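Local coordinates for SusD homolog (Bacteroides thetaiotaomicron, PDB 3SGH), which probably binds glycans at the cell surface as a SusD-like outer-membrane lipoprotein, at residues A[38-50]-A[415-427]. Residues are numbered along the deposited sequence; the frame is centred on the assembly and turned at random.
Sequences EINCMWASFSGQV and WIACYPDPMNGWA
Ser47 and Gly425 bring the two backbones to within 4.1 Å between their CA atoms, where the 3-10 segment 43-47 packs against the first turn of helix 424-432; farther along, Gln49 faces the loop between helices 403-417 and 424-432. This buried junction, near the centre of the chain, belongs to the alpha-helical SusD fold and joins its N-terminal part to helices more than 360 residues later. Gly425 has no side chain, and the backbone of Ser47 passes close beside it. Ser47 OG donates to Pro422 O (2.7 Å) and accepts from Trp426 N, so one hydroxyl links the residue before Met423 to the helix's first turn. That turn is also capped by Asp421, whose OD1 receives Met423 N and Asn424 N. Trp415 turns its indole edge to segment 38-50, and NE1 donates almost head-on to Ser47 O at 2.7 Å.

The aromatic cluster lies beyond Ser47. Phe46 sets its ring edge on the face of Trp426, with planes at 65°, while Phe46 CB sits over the five-membered ring. Trp43 CE3 approaches Trp426 CE3 at 3.7 Å, and the selenomethionine Met423 touches the same Trp43 ring through CE. Leu119 of helix 100-120 packs on Trp43, Met423 and Trp426. Pro422 CB packs against both Ala44 CB, at 3.6 Å, and the carbonyl oxygen Ile39 O.

With its chain extended beyond CG (chi2 -168°), Gln49 carries its amide into the 418-421 loop: NE2 donates to Cys418 O from above that carbonyl's plane, while OE1 receives Asp421 N at 2.8 Å in a nearly straight bond of 169°.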
loop_
_atom_site.group_PDB
_atom_site.type_symbol
_atom_site.label_atom_id
_atom_site.label_comp_id
_atom_site.label_asym_id
_atom_site.label_seq_id
_atom_site.Cartn_x
_atom_site.Cartn_y
_atom_site.Cartn_z
ATOM N N GLU A 38 1.252 -13.111 0.571
ATOM C CA GLU A 38 0.538 -12.716 1.813
ATOM C C GLU A 38 0.254 -11.219 1.885
ATOM O O GLU A 38 -0.842 -10.804 2.251
ATOM C CB GLU A 38 1.315 -13.172 3.037
ATOM C CG GLU A 38 1.380 -14.717 3.160
ATOM C CD GLU A 38 2.458 -15.190 4.174
ATOM O OE1 GLU A 38 3.035 -14.352 4.877
ATOM O OE2 GLU A 38 2.694 -16.406 4.245
ATOM N N ILE A 39 1.241 -10.402 1.527
ATOM C CA ILE A 39 1.125 -8.966 1.625
ATOM C C ILE A 39 0.663 -8.307 0.331
ATOM O O ILE A 39 -0.100 -7.343 0.368
ATOM C CB ILE A 39 2.496 -8.368 2.110
ATOM C CG1 ILE A 39 2.854 -8.913 3.509
ATOM C CG2 ILE A 39 2.510 -6.794 2.070
ATOM C CD1 ILE A 39 1.931 -8.405 4.664
ATOM N N ASN A 40 1.173 -8.777 -0.800
ATOM C CA ASN A 40 0.923 -8.140 -2.065
ATOM C C ASN A 40 -0.206 -8.765 -2.866
ATOM O O ASN A 40 -0.643 -8.135 -3.812
ATOM C CB ASN A 40 2.187 -8.108 -2.930
ATOM C CG ASN A 40 3.283 -7.239 -2.326
ATOM O OD1 ASN A 40 2.993 -6.211 -1.714
ATOM N ND2 ASN A 40 4.530 -7.634 -2.504
ATOM N N CYS A 41 -0.702 -9.948 -2.510
ATOM C CA CYS A 41 -1.672 -10.655 -3.371
ATOM C C CYS A 41 -2.870 -11.307 -2.702
ATOM O O CYS A 41 -3.497 -12.210 -3.313
ATOM C CB CYS A 41 -0.945 -11.737 -4.190
ATOM S SG CYS A 41 0.574 -11.231 -5.117
HETATM N N MSE A 42 -3.244 -10.855 -1.507
HETATM C CA MSE A 42 -4.349 -11.446 -0.746
HETATM C C MSE A 42 -5.353 -10.343 -0.397
HETATM O O MSE A 42 -6.177 -9.955 -1.239
HETATM C CB MSE A 42 -3.836 -12.194 0.519
HETATM C CG MSE A 42 -3.027 -13.469 0.213
HETATM SE SE MSE A 42 -3.981 -14.901 -0.708
HETATM C CE MSE A 42 -4.801 -15.821 0.813
ATOM N N TRP A 43 -5.271 -9.822 0.829
ATOM C CA TRP A 43 -6.090 -8.670 1.178
ATOM C C TRP A 43 -5.794 -7.485 0.276
ATOM O O TRP A 43 -6.606 -6.563 0.173
ATOM C CB TRP A 43 -5.970 -8.254 2.671
ATOM C CG TRP A 43 -4.547 -7.999 3.088
ATOM C CD1 TRP A 43 -3.727 -8.871 3.722
ATOM C CD2 TRP A 43 -3.767 -6.821 2.845
ATOM N NE1 TRP A 43 -2.488 -8.330 3.878
ATOM C CE2 TRP A 43 -2.475 -7.072 3.354
ATOM C CE3 TRP A 43 -4.021 -5.587 2.229
ATOM C CZ2 TRP A 43 -1.421 -6.138 3.247
ATOM C CZ3 TRP A 43 -2.959 -4.652 2.132
ATOM C CH2 TRP A 43 -1.699 -4.934 2.659
ATOM N N ALA A 44 -4.633 -7.478 -0.377
ATOM C CA ALA A 44 -4.281 -6.400 -1.312
ATOM C C ALA A 44 -5.325 -6.164 -2.394
ATOM O O ALA A 44 -5.362 -5.083 -2.995
ATOM C CB ALA A 44 -2.908 -6.691 -1.961
ATOM N N SER A 45 -6.129 -7.191 -2.708
ATOM C CA SER A 45 -7.178 -7.020 -3.691
ATOM C C SER A 45 -8.180 -5.923 -3.288
ATOM O O SER A 45 -8.866 -5.365 -4.151
ATOM C CB SER A 45 -7.888 -8.349 -3.985
ATOM O OG SER A 45 -6.964 -9.287 -4.529
ATOM N N PHE A 46 -8.239 -5.587 -2.018
ATOM C CA PHE A 46 -9.076 -4.477 -1.581
ATOM C C PHE A 46 -8.586 -3.106 -2.078
ATOM O O PHE A 46 -9.307 -2.114 -1.920
ATOM C CB PHE A 46 -9.170 -4.408 -0.031
ATOM C CG PHE A 46 -9.667 -5.676 0.610
ATOM C CD1 PHE A 46 -10.522 -6.539 -0.060
ATOM C CD2 PHE A 46 -9.296 -5.972 1.898
ATOM C CE1 PHE A 46 -10.960 -7.704 0.524
ATOM C CE2 PHE A 46 -9.749 -7.160 2.539
ATOM C CZ PHE A 46 -10.554 -8.014 1.874
ATOM N N SER A 47 -7.361 -3.046 -2.596
ATOM C CA SER A 47 -6.843 -1.877 -3.261
ATOM C C SER A 47 -7.126 -1.816 -4.760
ATOM O O SER A 47 -6.714 -0.829 -5.405
ATOM C CB SER A 47 -5.325 -1.729 -3.028
ATOM O OG SER A 47 -5.047 -1.499 -1.654
ATOM N N GLY A 48 -7.762 -2.844 -5.325
ATOM C CA GLY A 48 -8.311 -2.749 -6.698
ATOM C C GLY A 48 -7.345 -2.910 -7.852
ATOM O O GLY A 48 -7.740 -2.655 -8.987
ATOM N N GLN A 49 -6.097 -3.311 -7.576
ATOM C CA GLN A 49 -5.054 -3.436 -8.620
ATOM C C GLN A 49 -4.702 -4.874 -9.013
ATOM O O GLN A 49 -4.497 -5.185 -10.191
ATOM C CB GLN A 49 -3.764 -2.735 -8.185
ATOM C CG GLN A 49 -3.905 -1.349 -7.650
ATOM C CD GLN A 49 -2.569 -0.648 -7.524
ATOM O OE1 GLN A 49 -1.612 -1.238 -7.090
ATOM N NE2 GLN A 49 -2.507 0.631 -7.924
ATOM N N VAL A 50 -4.684 -5.759 -8.021
ATOM C CA VAL A 50 -4.507 -7.209 -8.222
ATOM C C VAL A 50 -5.710 -8.014 -7.746
ATOM O O VAL A 50 -6.481 -7.564 -6.872
ATOM C CB VAL A 50 -3.237 -7.710 -7.492
ATOM C CG1 VAL A 50 -2.066 -6.718 -7.764
ATOM C CG2 VAL A 50 -3.487 -7.802 -5.976
ATOM N N TRP A 415 -3.714 6.708 -7.234
ATOM C CA TRP A 415 -3.943 5.271 -7.159
ATOM C C TRP A 415 -3.429 4.560 -8.408
ATOM O O TRP A 415 -2.760 3.525 -8.302
ATOM C CB TRP A 415 -5.419 5.033 -6.923
ATOM C CG TRP A 415 -5.870 3.634 -7.134
ATOM C CD1 TRP A 415 -5.543 2.536 -6.389
ATOM C CD2 TRP A 415 -6.813 3.209 -8.107
ATOM N NE1 TRP A 415 -6.247 1.445 -6.851
ATOM C CE2 TRP A 415 -7.007 1.836 -7.932
ATOM C CE3 TRP A 415 -7.501 3.857 -9.135
ATOM C CZ2 TRP A 415 -7.861 1.111 -8.741
ATOM C CZ3 TRP A 415 -8.380 3.134 -9.894
ATOM C CH2 TRP A 415 -8.546 1.793 -9.704
ATOM N N ILE A 416 -3.615 5.184 -9.574
ATOM C CA ILE A 416 -3.106 4.614 -10.811
ATOM C C ILE A 416 -1.584 4.647 -10.807
ATOM O O ILE A 416 -0.937 3.673 -11.166
ATOM C CB ILE A 416 -3.625 5.376 -12.052
ATOM C CG1 ILE A 416 -5.103 5.119 -12.174
ATOM C CG2 ILE A 416 -2.920 4.897 -13.347
ATOM C CD1 ILE A 416 -5.817 6.065 -13.240
ATOM N N ALA A 417 -1.015 5.739 -10.299
ATOM C CA ALA A 417 0.438 5.935 -10.279
ATOM C C ALA A 417 1.167 4.959 -9.325
ATOM O O ALA A 417 2.250 4.447 -9.665
ATOM C CB ALA A 417 0.805 7.367 -9.912
ATOM N N CYS A 418 0.606 4.747 -8.124
ATOM C CA CYS A 418 1.270 3.936 -7.108
ATOM C C CYS A 418 0.901 2.499 -7.377
ATOM O O CYS A 418 -0.032 1.980 -6.791
ATOM C CB CYS A 418 0.843 4.388 -5.722
ATOM S SG CYS A 418 1.415 6.126 -5.387
ATOM N N TYR A 419 1.612 1.875 -8.322
ATOM C CA TYR A 419 1.269 0.551 -8.816
ATOM C C TYR A 419 2.520 -0.274 -9.051
ATOM O O TYR A 419 3.513 0.244 -9.646
ATOM C CB TYR A 419 0.463 0.621 -10.147
ATOM C CG TYR A 419 0.398 -0.701 -10.885
ATOM C CD1 TYR A 419 -0.605 -1.633 -10.590
ATOM C CD2 TYR A 419 1.327 -1.028 -11.878
ATOM C CE1 TYR A 419 -0.653 -2.839 -11.193
ATOM C CE2 TYR A 419 1.284 -2.259 -12.495
ATOM C CZ TYR A 419 0.286 -3.142 -12.157
ATOM O OH TYR A 419 0.229 -4.350 -12.751
ATOM N N PRO A 420 2.490 -1.570 -8.642
ATOM C CA PRO A 420 1.544 -2.245 -7.770
ATOM C C PRO A 420 1.821 -1.897 -6.304
ATOM O O PRO A 420 2.968 -1.960 -5.875
ATOM C CB PRO A 420 1.815 -3.754 -8.017
ATOM C CG PRO A 420 3.050 -3.812 -8.810
ATOM C CD PRO A 420 3.586 -2.469 -9.042
ATOM N N ASP A 421 0.792 -1.468 -5.578
ATOM C CA ASP A 421 0.940 -1.059 -4.180
ATOM C C ASP A 421 -0.221 -1.733 -3.450
ATOM O O ASP A 421 -1.374 -1.474 -3.779
ATOM C CB ASP A 421 0.853 0.442 -4.052
ATOM C CG ASP A 421 1.048 0.925 -2.614
ATOM O OD1 ASP A 421 0.409 0.376 -1.685
ATOM O OD2 ASP A 421 1.836 1.866 -2.462
ATOM N N PRO A 422 0.071 -2.610 -2.496
ATOM C CA PRO A 422 -1.000 -3.417 -1.890
ATOM C C PRO A 422 -1.967 -2.659 -1.020
ATOM O O PRO A 422 -3.093 -3.106 -0.843
ATOM C CB PRO A 422 -0.253 -4.419 -1.033
ATOM C CG PRO A 422 1.040 -3.794 -0.706
ATOM C CD PRO A 422 1.398 -2.938 -1.956
HETATM N N MSE A 423 -1.519 -1.531 -0.471
HETATM C CA MSE A 423 -2.245 -0.812 0.562
HETATM C C MSE A 423 -2.813 0.539 0.141
HETATM O O MSE A 423 -3.825 0.944 0.682
HETATM C CB MSE A 423 -1.380 -0.645 1.805
HETATM C CG MSE A 423 -2.010 0.125 2.969
HETATM SE SE MSE A 423 -3.686 -0.643 3.465
HETATM C CE MSE A 423 -3.014 -1.923 4.814
ATOM N N ASN A 424 -2.178 1.244 -0.791
ATOM C CA ASN A 424 -2.579 2.638 -1.075
ATOM C C ASN A 424 -4.066 2.787 -1.370
ATOM O O ASN A 424 -4.771 3.653 -0.781
ATOM C CB ASN A 424 -1.796 3.228 -2.242
ATOM C CG ASN A 424 -2.205 4.632 -2.521
ATOM O OD1 ASN A 424 -2.029 5.506 -1.669
ATOM N ND2 ASN A 424 -2.809 4.876 -3.689
ATOM N N GLY A 425 -4.550 1.960 -2.282
ATOM C CA GLY A 425 -5.963 2.035 -2.657
ATOM C C GLY A 425 -6.920 1.805 -1.490
ATOM O O GLY A 425 -7.853 2.572 -1.284
ATOM N N TRP A 426 -6.675 0.723 -0.740
ATOM C CA TRP A 426 -7.572 0.337 0.341
ATOM C C TRP A 426 -7.532 1.385 1.448
ATOM O O TRP A 426 -8.561 1.700 2.048
ATOM C CB TRP A 426 -7.179 -1.018 0.869
ATOM C CG TRP A 426 -8.151 -1.557 1.847
ATOM C CD1 TRP A 426 -9.485 -1.292 1.917
ATOM C CD2 TRP A 426 -7.873 -2.534 2.837
ATOM N NE1 TRP A 426 -10.040 -2.003 2.915
ATOM C CE2 TRP A 426 -9.075 -2.774 3.514
ATOM C CE3 TRP A 426 -6.718 -3.198 3.245
ATOM C CZ2 TRP A 426 -9.167 -3.654 4.595
ATOM C CZ3 TRP A 426 -6.806 -4.103 4.292
ATOM C CH2 TRP A 426 -8.048 -4.328 4.946
ATOM N N ALA A 427 -6.339 1.899 1.721
ATOM C CA ALA A 427 -6.181 2.906 2.758
ATOM C C ALA A 427 -6.885 4.214 2.384
ATOM O O ALA A 427 -7.685 4.745 3.179
ATOM C CB ALA A 427 -4.720 3.164 3.072
#